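Local coordinates for beta-catenin homolog sys-1 (Caenorhabditis elegans, PDB 3C2G), which acts as a beta-catenin-type transcriptional coregulator in the Wnt asymmetry pathway, directly binding the TCF transcription factor POP-1 to activate or repress target genes, at residues Asp339-Val353 and Arg393-Asn407. Sequence-based numbering, arbitrary orientation.
Sequences DEVIYSGTGFLSNVV and RVCEIICNCLRTLNN
R393 lays its guanidinium over one face of the Y343 ring in a cation-pi contact, CZ 4.0 Å from the centroid and the planes 31° apart. Bent at chi2 (58°), the arginine brings NH2 within 2.7 Å of E340 OE1 in a salt bridge on its syn lone pair, while NH1 makes a weak one to E396 OE1; its branched cation suits both acids. A methionine in its place would probably leave both carboxylates without their shared cation and the ring without its charged cover. Y343 is a knob among R393, E396, I397 and N400, with I397 CG1 at the ring edge and E396 CB 3.6 Å from CE1. Further along, small polar residues let the helix axes close to 8.3 Å, at 22°, the CA atoms of S350 and T404 coming nearest, 4.3 Å apart. N400 ND2 donates to T346 OG1 (3.2 Å), and that hydroxyl in turn to I342 O. R403 NH2 donates across to S350 OG (3.0 Å) and, within its helix, to N400 OD1. N407 OD1 and N351 ND2 bond the bound peptide's backbone, placing this near-parallel armadillo pair along the ligand surface. Helix 325-335 packs on T346 and L349, helix 368-377 on I397 and C401.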
ATOM      1  N   ASP A 339       0.065  -3.693  15.297  1.00 43.87           N
ATOM      2  CA  ASP A 339       1.048  -4.181  14.338  1.00 42.20           C
ATOM      3  C   ASP A 339       0.990  -3.537  12.964  1.00 40.63           C
ATOM      4  O   ASP A 339       2.021  -3.434  12.298  1.00 40.68           O
ATOM      5  CB  ASP A 339       0.972  -5.701  14.216  1.00 42.30           C
ATOM      6  CG  ASP A 339       1.525  -6.415  15.445  1.00 45.18           C
ATOM      7  OD1 ASP A 339       2.320  -5.810  16.208  1.00 44.20           O
ATOM      8  OD2 ASP A 339       1.165  -7.597  15.645  1.00 49.23           O
ATOM      9  N   GLU A 340      -0.192  -3.097  12.536  1.00 38.25           N
ATOM     10  CA  GLU A 340      -0.311  -2.452  11.233  1.00 36.73           C
ATOM     11  C   GLU A 340       0.452  -1.143  11.237  1.00 33.98           C
ATOM     12  O   GLU A 340       1.092  -0.786  10.257  1.00 33.89           O
ATOM     13  CB  GLU A 340      -1.778  -2.200  10.860  1.00 38.12           C
ATOM     14  CG  GLU A 340      -2.546  -3.445  10.434  1.00 44.26           C
ATOM     15  CD  GLU A 340      -1.951  -4.136   9.207  1.00 51.61           C
ATOM     16  OE1 GLU A 340      -1.493  -3.427   8.273  1.00 53.57           O
ATOM     17  OE2 GLU A 340      -1.948  -5.395   9.180  1.00 54.67           O
ATOM     18  N   VAL A 341       0.377  -0.430  12.351  1.00 31.23           N
ATOM     19  CA  VAL A 341       1.083   0.823  12.491  1.00 29.98           C
ATOM     20  C   VAL A 341       2.596   0.561  12.552  1.00 30.02           C
ATOM     21  O   VAL A 341       3.365   1.264  11.905  1.00 29.96           O
ATOM     22  CB  VAL A 341       0.559   1.630  13.714  1.00 29.92           C
ATOM     23  CG1 VAL A 341       1.382   2.858  13.944  1.00 27.83           C
ATOM     24  CG2 VAL A 341      -0.884   2.046  13.484  1.00 30.41           C
ATOM     25  N   ILE A 342       3.011  -0.471  13.294  1.00 29.46           N
ATOM     26  CA  ILE A 342       4.420  -0.835  13.387  1.00 29.22           C
ATOM     27  C   ILE A 342       4.930  -1.214  12.008  1.00 29.07           C
ATOM     28  O   ILE A 342       6.036  -0.831  11.610  1.00 29.62           O
ATOM     29  CB  ILE A 342       4.677  -2.024  14.356  1.00 29.64           C
ATOM     30  CG1 ILE A 342       4.126  -1.756  15.768  1.00 30.04           C
ATOM     31  CG2 ILE A 342       6.149  -2.363  14.413  1.00 28.37           C
ATOM     32  CD1 ILE A 342       4.475  -0.420  16.344  1.00 29.37           C
ATOM     33  N   TYR A 343       4.110  -1.958  11.281  1.00 27.64           N
ATOM     34  CA  TYR A 343       4.466  -2.399   9.952  1.00 27.36           C
ATOM     35  C   TYR A 343       4.693  -1.218   9.035  1.00 27.53           C
ATOM     36  O   TYR A 343       5.720  -1.163   8.363  1.00 28.40           O
ATOM     37  CB  TYR A 343       3.389  -3.300   9.378  1.00 27.05           C
ATOM     38  CG  TYR A 343       3.562  -3.575   7.910  1.00 28.60           C
ATOM     39  CD1 TYR A 343       4.616  -4.396   7.453  1.00 27.26           C
ATOM     40  CD2 TYR A 343       2.670  -3.037   6.965  1.00 26.42           C
ATOM     41  CE1 TYR A 343       4.781  -4.663   6.099  1.00 28.11           C
ATOM     42  CE2 TYR A 343       2.822  -3.303   5.598  1.00 26.17           C
ATOM     43  CZ  TYR A 343       3.880  -4.110   5.167  1.00 28.70           C
ATOM     44  OH  TYR A 343       4.045  -4.384   3.817  1.00 28.35           O
ATOM     45  N   SER A 344       3.759  -0.268   9.032  1.00 27.34           N
ATOM     46  CA  SER A 344       3.848   0.910   8.171  1.00 27.35           C
ATOM     47  C   SER A 344       5.024   1.803   8.540  1.00 27.05           C
ATOM     48  O   SER A 344       5.764   2.244   7.665  1.00 26.75           O
ATOM     49  CB  SER A 344       2.558   1.727   8.231  1.00 27.58           C
ATOM     50  OG  SER A 344       1.422   0.937   7.936  1.00 29.00           O
ATOM     51  N   GLY A 345       5.185   2.062   9.837  1.00 27.02           N
ATOM     52  CA  GLY A 345       6.233   2.940  10.336  1.00 26.44           C
ATOM     53  C   GLY A 345       7.628   2.412  10.055  1.00 27.08           C
ATOM     54  O   GLY A 345       8.489   3.154   9.576  1.00 27.85           O
ATOM     55  N   THR A 346       7.865   1.136  10.359  1.00 25.97           N
ATOM     56  CA  THR A 346       9.173   0.547  10.125  1.00 24.94           C
ATOM     57  C   THR A 346       9.463   0.425   8.627  1.00 25.00           C
ATOM     58  O   THR A 346      10.623   0.510   8.212  1.00 25.31           O
ATOM     59  CB  THR A 346       9.358  -0.848  10.818  1.00 24.78           C
ATOM     60  OG1 THR A 346       8.385  -1.783  10.330  1.00 23.60           O
ATOM     61  CG2 THR A 346       9.260  -0.736  12.333  1.00 24.77           C
ATOM     62  N   GLY A 347       8.412   0.198   7.829  1.00 24.31           N
ATOM     63  CA  GLY A 347       8.529   0.136   6.379  1.00 22.92           C
ATOM     64  C   GLY A 347       8.962   1.485   5.846  1.00 23.91           C
ATOM     65  O   GLY A 347       9.885   1.580   5.046  1.00 25.20           O
ATOM     66  N   PHE A 348       8.305   2.535   6.320  1.00 24.18           N
ATOM     67  CA  PHE A 348       8.671   3.905   6.010  1.00 25.03           C
ATOM     68  C   PHE A 348      10.117   4.265   6.417  1.00 26.13           C
ATOM     69  O   PHE A 348      10.836   4.932   5.671  1.00 25.79           O
ATOM     70  CB  PHE A 348       7.685   4.866   6.685  1.00 25.02           C
ATOM     71  CG  PHE A 348       8.062   6.304   6.547  1.00 25.75           C
ATOM     72  CD1 PHE A 348       7.686   7.028   5.431  1.00 27.85           C
ATOM     73  CD2 PHE A 348       8.825   6.928   7.521  1.00 27.15           C
ATOM     74  CE1 PHE A 348       8.046   8.376   5.299  1.00 28.23           C
ATOM     75  CE2 PHE A 348       9.205   8.257   7.391  1.00 26.15           C
ATOM     76  CZ  PHE A 348       8.810   8.985   6.286  1.00 26.04           C
ATOM     77  N   LEU A 349      10.512   3.850   7.615  1.00 26.86           N
ATOM     78  CA  LEU A 349      11.833   4.120   8.143  1.00 28.95           C
ATOM     79  C   LEU A 349      12.908   3.525   7.233  1.00 28.81           C
ATOM     80  O   LEU A 349      13.873   4.201   6.874  1.00 29.27           O
ATOM     81  CB  LEU A 349      11.935   3.535   9.556  1.00 29.56           C
ATOM     82  CG  LEU A 349      13.181   3.845  10.378  1.00 32.02           C
ATOM     83  CD1 LEU A 349      13.421   5.368  10.519  1.00 32.72           C
ATOM     84  CD2 LEU A 349      13.096   3.149  11.746  1.00 30.72           C
ATOM     85  N   SER A 350      12.703   2.280   6.813  1.00 28.85           N
ATOM     86  CA  SER A 350      13.670   1.581   5.960  1.00 29.04           C
ATOM     87  C   SER A 350      13.922   2.290   4.643  1.00 28.47           C
ATOM     88  O   SER A 350      15.066   2.367   4.213  1.00 28.71           O
ATOM     89  CB  SER A 350      13.249   0.139   5.707  1.00 28.55           C
ATOM     90  OG  SER A 350      12.028   0.105   4.998  1.00 31.62           O
ATOM     91  N   ASN A 351      12.867   2.819   4.016  1.00 28.04           N
ATOM     92  CA  ASN A 351      13.019   3.571   2.768  1.00 26.92           C
ATOM     93  C   ASN A 351      13.551   4.984   2.968  1.00 26.96           C
ATOM     94  O   ASN A 351      14.346   5.466   2.161  1.00 27.06           O
ATOM     95  CB  ASN A 351      11.708   3.649   1.987  1.00 26.68           C
ATOM     96  CG  ASN A 351      11.309   2.327   1.370  1.00 26.38           C
ATOM     97  OD1 ASN A 351      12.148   1.486   1.064  1.00 26.50           O
ATOM     98  ND2 ASN A 351      10.005   2.138   1.180  1.00 27.27           N
ATOM     99  N   VAL A 352      13.111   5.660   4.026  1.00 27.21           N
ATOM    100  CA  VAL A 352      13.464   7.071   4.183  1.00 27.16           C
ATOM    101  C   VAL A 352      14.967   7.242   4.457  1.00 28.48           C
ATOM    102  O   VAL A 352      15.552   8.229   4.017  1.00 29.09           O
ATOM    103  CB  VAL A 352      12.600   7.807   5.243  1.00 26.54           C
ATOM    104  CG1 VAL A 352      13.109   7.566   6.666  1.00 25.41           C
ATOM    105  CG2 VAL A 352      12.550   9.294   4.964  1.00 26.24           C
ATOM    106  N   VAL A 353      15.578   6.292   5.172  1.00 28.05           N
ATOM    107  CA  VAL A 353      16.993   6.403   5.492  1.00 28.34           C
ATOM    108  C   VAL A 353      17.844   6.007   4.301  1.00 29.74           C
ATOM    109  O   VAL A 353      19.015   6.362   4.241  1.00 30.68           O
ATOM    110  CB  VAL A 353      17.428   5.572   6.743  1.00 28.38           C
ATOM    111  CG1 VAL A 353      16.621   5.964   7.976  1.00 27.92           C
ATOM    112  CG2 VAL A 353      17.351   4.061   6.487  1.00 26.00           C
ATOM    113  N   ARG A 393       2.710 -10.840   9.223  1.00 40.55           N
ATOM    114  CA  ARG A 393       2.919  -9.438   9.579  1.00 40.54           C
ATOM    115  C   ARG A 393       4.197  -9.250  10.410  1.00 39.39           C
ATOM    116  O   ARG A 393       5.018  -8.378  10.116  1.00 38.81           O
ATOM    117  CB  ARG A 393       1.697  -8.862  10.316  1.00 40.93           C
ATOM    118  CG  ARG A 393       1.339  -7.432   9.923  1.00 43.63           C
ATOM    119  CD  ARG A 393       1.063  -7.385   8.417  1.00 50.66           C
ATOM    120  NE  ARG A 393       0.493  -6.125   7.925  1.00 53.16           N
ATOM    121  CZ  ARG A 393       0.290  -5.854   6.635  1.00 54.67           C
ATOM    122  NH1 ARG A 393       0.611  -6.740   5.691  1.00 52.52           N
ATOM    123  NH2 ARG A 393      -0.225  -4.686   6.282  1.00 56.92           N
ATOM    124  N   VAL A 394       4.344 -10.076  11.440  1.00 38.46           N
ATOM    125  CA  VAL A 394       5.503 -10.041  12.313  1.00 38.58           C
ATOM    126  C   VAL A 394       6.758 -10.263  11.471  1.00 38.97           C
ATOM    127  O   VAL A 394       7.795  -9.641  11.683  1.00 39.44           O
ATOM    128  CB  VAL A 394       5.388 -11.118  13.410  1.00 38.44           C
ATOM    129  CG1 VAL A 394       6.697 -11.247  14.197  1.00 37.46           C
ATOM    130  CG2 VAL A 394       4.231 -10.788  14.347  1.00 37.09           C
ATOM    131  N   CYS A 395       6.615 -11.135  10.492  1.00 38.63           N
ATOM    132  CA  CYS A 395       7.673 -11.516   9.612  1.00 37.71           C
ATOM    133  C   CYS A 395       8.123 -10.329   8.753  1.00 36.26           C
ATOM    134  O   CYS A 395       9.310 -10.044   8.668  1.00 36.69           O
ATOM    135  CB  CYS A 395       7.168 -12.673   8.759  1.00 38.47           C
ATOM    136  SG  CYS A 395       8.333 -13.353   7.619  1.00 42.07           S
ATOM    137  N   GLU A 396       7.169  -9.639   8.140  1.00 34.54           N
ATOM    138  CA  GLU A 396       7.424  -8.407   7.400  1.00 32.49           C
ATOM    139  C   GLU A 396       7.935  -7.263   8.293  1.00 30.71           C
ATOM    140  O   GLU A 396       8.706  -6.411   7.847  1.00 30.27           O
ATOM    141  CB  GLU A 396       6.147  -7.980   6.673  1.00 33.39           C
ATOM    142  CG  GLU A 396       5.759  -8.859   5.458  1.00 34.60           C
ATOM    143  CD  GLU A 396       4.302  -8.668   5.023  0.50 33.74           C
ATOM    144  OE1 GLU A 396       3.433  -8.423   5.893  0.50 34.65           O
ATOM    145  OE2 GLU A 396       4.020  -8.783   3.810  0.50 34.78           O
ATOM    146  N   ILE A 397       7.509  -7.241   9.550  1.00 28.99           N
ATOM    147  CA  ILE A 397       7.988  -6.237  10.501  1.00 28.08           C
ATOM    148  C   ILE A 397       9.489  -6.402  10.820  1.00 28.42           C
ATOM    149  O   ILE A 397      10.269  -5.449  10.697  1.00 28.21           O
ATOM    150  CB  ILE A 397       7.144  -6.216  11.799  1.00 28.13           C
ATOM    151  CG1 ILE A 397       5.742  -5.656  11.501  1.00 27.06           C
ATOM    152  CG2 ILE A 397       7.845  -5.386  12.874  1.00 27.77           C
ATOM    153  CD1 ILE A 397       4.793  -5.663  12.664  1.00 26.52           C
ATOM    154  N   ILE A 398       9.883  -7.609  11.222  1.00 27.69           N
ATOM    155  CA  ILE A 398      11.281  -7.910  11.498  1.00 27.37           C
ATOM    156  C   ILE A 398      12.116  -7.657  10.251  1.00 27.52           C
ATOM    157  O   ILE A 398      13.220  -7.121  10.323  1.00 26.55           O
ATOM    158  CB  ILE A 398      11.462  -9.360  11.966  1.00 26.88           C
ATOM    159  CG1 ILE A 398      10.711  -9.577  13.277  1.00 25.65           C
ATOM    160  CG2 ILE A 398      12.958  -9.696  12.152  1.00 27.23           C
ATOM    161  CD1 ILE A 398      10.538 -11.042  13.618  1.00 25.10           C
ATOM    162  N   CYS A 399      11.563  -8.027   9.102  1.00 28.18           N
ATOM    163  CA  CYS A 399      12.243  -7.805   7.846  1.00 27.62           C
ATOM    164  C   CYS A 399      12.489  -6.318   7.586  1.00 27.97           C
ATOM    165  O   CYS A 399      13.581  -5.948   7.170  1.00 28.23           O
ATOM    166  CB  CYS A 399      11.473  -8.434   6.707  1.00 26.90           C
ATOM    167  SG  CYS A 399      12.448  -8.475   5.209  1.00 30.71           S
ATOM    168  N   ASN A 400      11.481  -5.476   7.843  1.00 27.50           N
ATOM    169  CA  ASN A 400      11.650  -4.025   7.782  1.00 26.47           C
ATOM    170  C   ASN A 400      12.743  -3.507   8.705  1.00 26.03           C
ATOM    171  O   ASN A 400      13.530  -2.651   8.311  1.00 26.54           O
ATOM    172  CB  ASN A 400      10.353  -3.301   8.162  1.00 27.08           C
ATOM    173  CG  ASN A 400       9.264  -3.433   7.109  1.00 25.60           C
ATOM    174  OD1 ASN A 400       9.535  -3.668   5.932  1.00 24.38           O
ATOM    175  ND2 ASN A 400       8.025  -3.253   7.535  1.00 22.52           N
ATOM    176  N   CYS A 401      12.767  -3.986   9.940  1.00 25.15           N
ATOM    177  CA  CYS A 401      13.741  -3.498  10.918  1.00 25.57           C
ATOM    178  C   CYS A 401      15.182  -3.806  10.505  1.00 25.32           C
ATOM    179  O   CYS A 401      16.029  -2.921  10.510  1.00 25.26           O
ATOM    180  CB  CYS A 401      13.436  -4.035  12.309  1.00 26.25           C
ATOM    181  SG  CYS A 401      11.913  -3.374  13.062  1.00 27.42           S
ATOM    182  N   LEU A 402      15.431  -5.044  10.089  1.00 25.57           N
ATOM    183  CA  LEU A 402      16.751  -5.474   9.657  1.00 25.38           C
ATOM    184  C   LEU A 402      17.196  -4.795   8.375  1.00 26.11           C
ATOM    185  O   LEU A 402      18.393  -4.533   8.185  1.00 26.34           O
ATOM    186  CB  LEU A 402      16.795  -6.987   9.484  1.00 25.41           C
ATOM    187  CG  LEU A 402      16.518  -7.833  10.723  1.00 27.46           C
ATOM    188  CD1 LEU A 402      16.394  -9.257  10.277  1.00 29.80           C
ATOM    189  CD2 LEU A 402      17.596  -7.702  11.820  1.00 27.30           C
ATOM    190  N   ARG A 403      16.253  -4.504   7.489  1.00 25.94           N
ATOM    191  CA  ARG A 403      16.584  -3.737   6.283  1.00 26.71           C
ATOM    192  C   ARG A 403      17.002  -2.303   6.670  1.00 26.21           C
ATOM    193  O   ARG A 403      17.907  -1.723   6.082  1.00 27.01           O
ATOM    194  CB  ARG A 403      15.406  -3.738   5.304  1.00 26.19           C
ATOM    195  CG  ARG A 403      15.813  -3.812   3.841  1.00 28.60           C
ATOM    196  CD  ARG A 403      14.610  -3.921   2.860  1.00 29.05           C
ATOM    197  NE  ARG A 403      13.483  -3.084   3.265  1.00 27.09           N
ATOM    198  CZ  ARG A 403      12.327  -3.561   3.714  1.00 28.72           C
ATOM    199  NH1 ARG A 403      12.136  -4.882   3.784  1.00 25.24           N
ATOM    200  NH2 ARG A 403      11.366  -2.716   4.099  1.00 25.24           N
ATOM    201  N   THR A 404      16.365  -1.741   7.686  1.00 25.67           N
ATOM    202  CA  THR A 404      16.773  -0.436   8.169  1.00 26.20           C
ATOM    203  C   THR A 404      18.166  -0.516   8.792  1.00 25.69           C
ATOM    204  O   THR A 404      19.001   0.353   8.535  1.00 25.60           O
ATOM    205  CB  THR A 404      15.784   0.123   9.193  1.00 26.70           C
ATOM    206  OG1 THR A 404      14.469   0.063   8.642  1.00 27.65           O
ATOM    207  CG2 THR A 404      16.142   1.563   9.564  1.00 25.34           C
ATOM    208  N   LEU A 405      18.407  -1.559   9.589  1.00 25.16           N
ATOM    209  CA  LEU A 405      19.716  -1.785  10.188  1.00 25.25           C
ATOM    210  C   LEU A 405      20.800  -1.815   9.129  1.00 25.96           C
ATOM    211  O   LEU A 405      21.822  -1.161   9.275  1.00 26.57           O
ATOM    212  CB  LEU A 405      19.758  -3.084  11.011  1.00 25.49           C
ATOM    213  CG  LEU A 405      21.087  -3.435  11.732  1.00 24.77           C
ATOM    214  CD1 LEU A 405      21.485  -2.350  12.708  1.00 22.44           C
ATOM    215  CD2 LEU A 405      21.028  -4.793  12.451  1.00 23.01           C
ATOM    216  N   ASN A 406      20.548  -2.553   8.057  1.00 26.56           N
ATOM    217  CA  ASN A 406      21.519  -2.765   6.997  1.00 27.28           C
ATOM    218  C   ASN A 406      21.860  -1.488   6.247  1.00 28.96           C
ATOM    219  O   ASN A 406      23.010  -1.285   5.861  1.00 29.94           O
ATOM    220  CB  ASN A 406      21.036  -3.856   6.039  1.00 26.47           C
ATOM    221  CG  ASN A 406      20.906  -5.228   6.717  1.00 26.27           C
ATOM    222  OD1 ASN A 406      21.327  -5.423   7.863  1.00 25.13           O
ATOM    223  ND2 ASN A 406      20.321  -6.185   6.000  1.00 26.02           N
ATOM    224  N   ASN A 407      20.872  -0.614   6.069  1.00 30.45           N
ATOM    225  CA  ASN A 407      21.111   0.717   5.500  1.00 31.20           C
ATOM    226  C   ASN A 407      21.990   1.611   6.375  1.00 32.05           C
ATOM    227  O   ASN A 407      22.673   2.484   5.858  1.00 31.73           O
ATOM    228  CB  ASN A 407      19.794   1.412   5.152  1.00 31.48           C
ATOM    229  CG  ASN A 407      19.075   0.748   3.985  1.00 32.07           C
ATOM    230  OD1 ASN A 407      19.698   0.049   3.177  1.00 34.05           O
ATOM    231  ND2 ASN A 407      17.756   0.944   3.902  1.00 29.75           N
TER
HETATM  232  O   HOH W   1      13.940  -0.606   2.414  1.00 35.52           O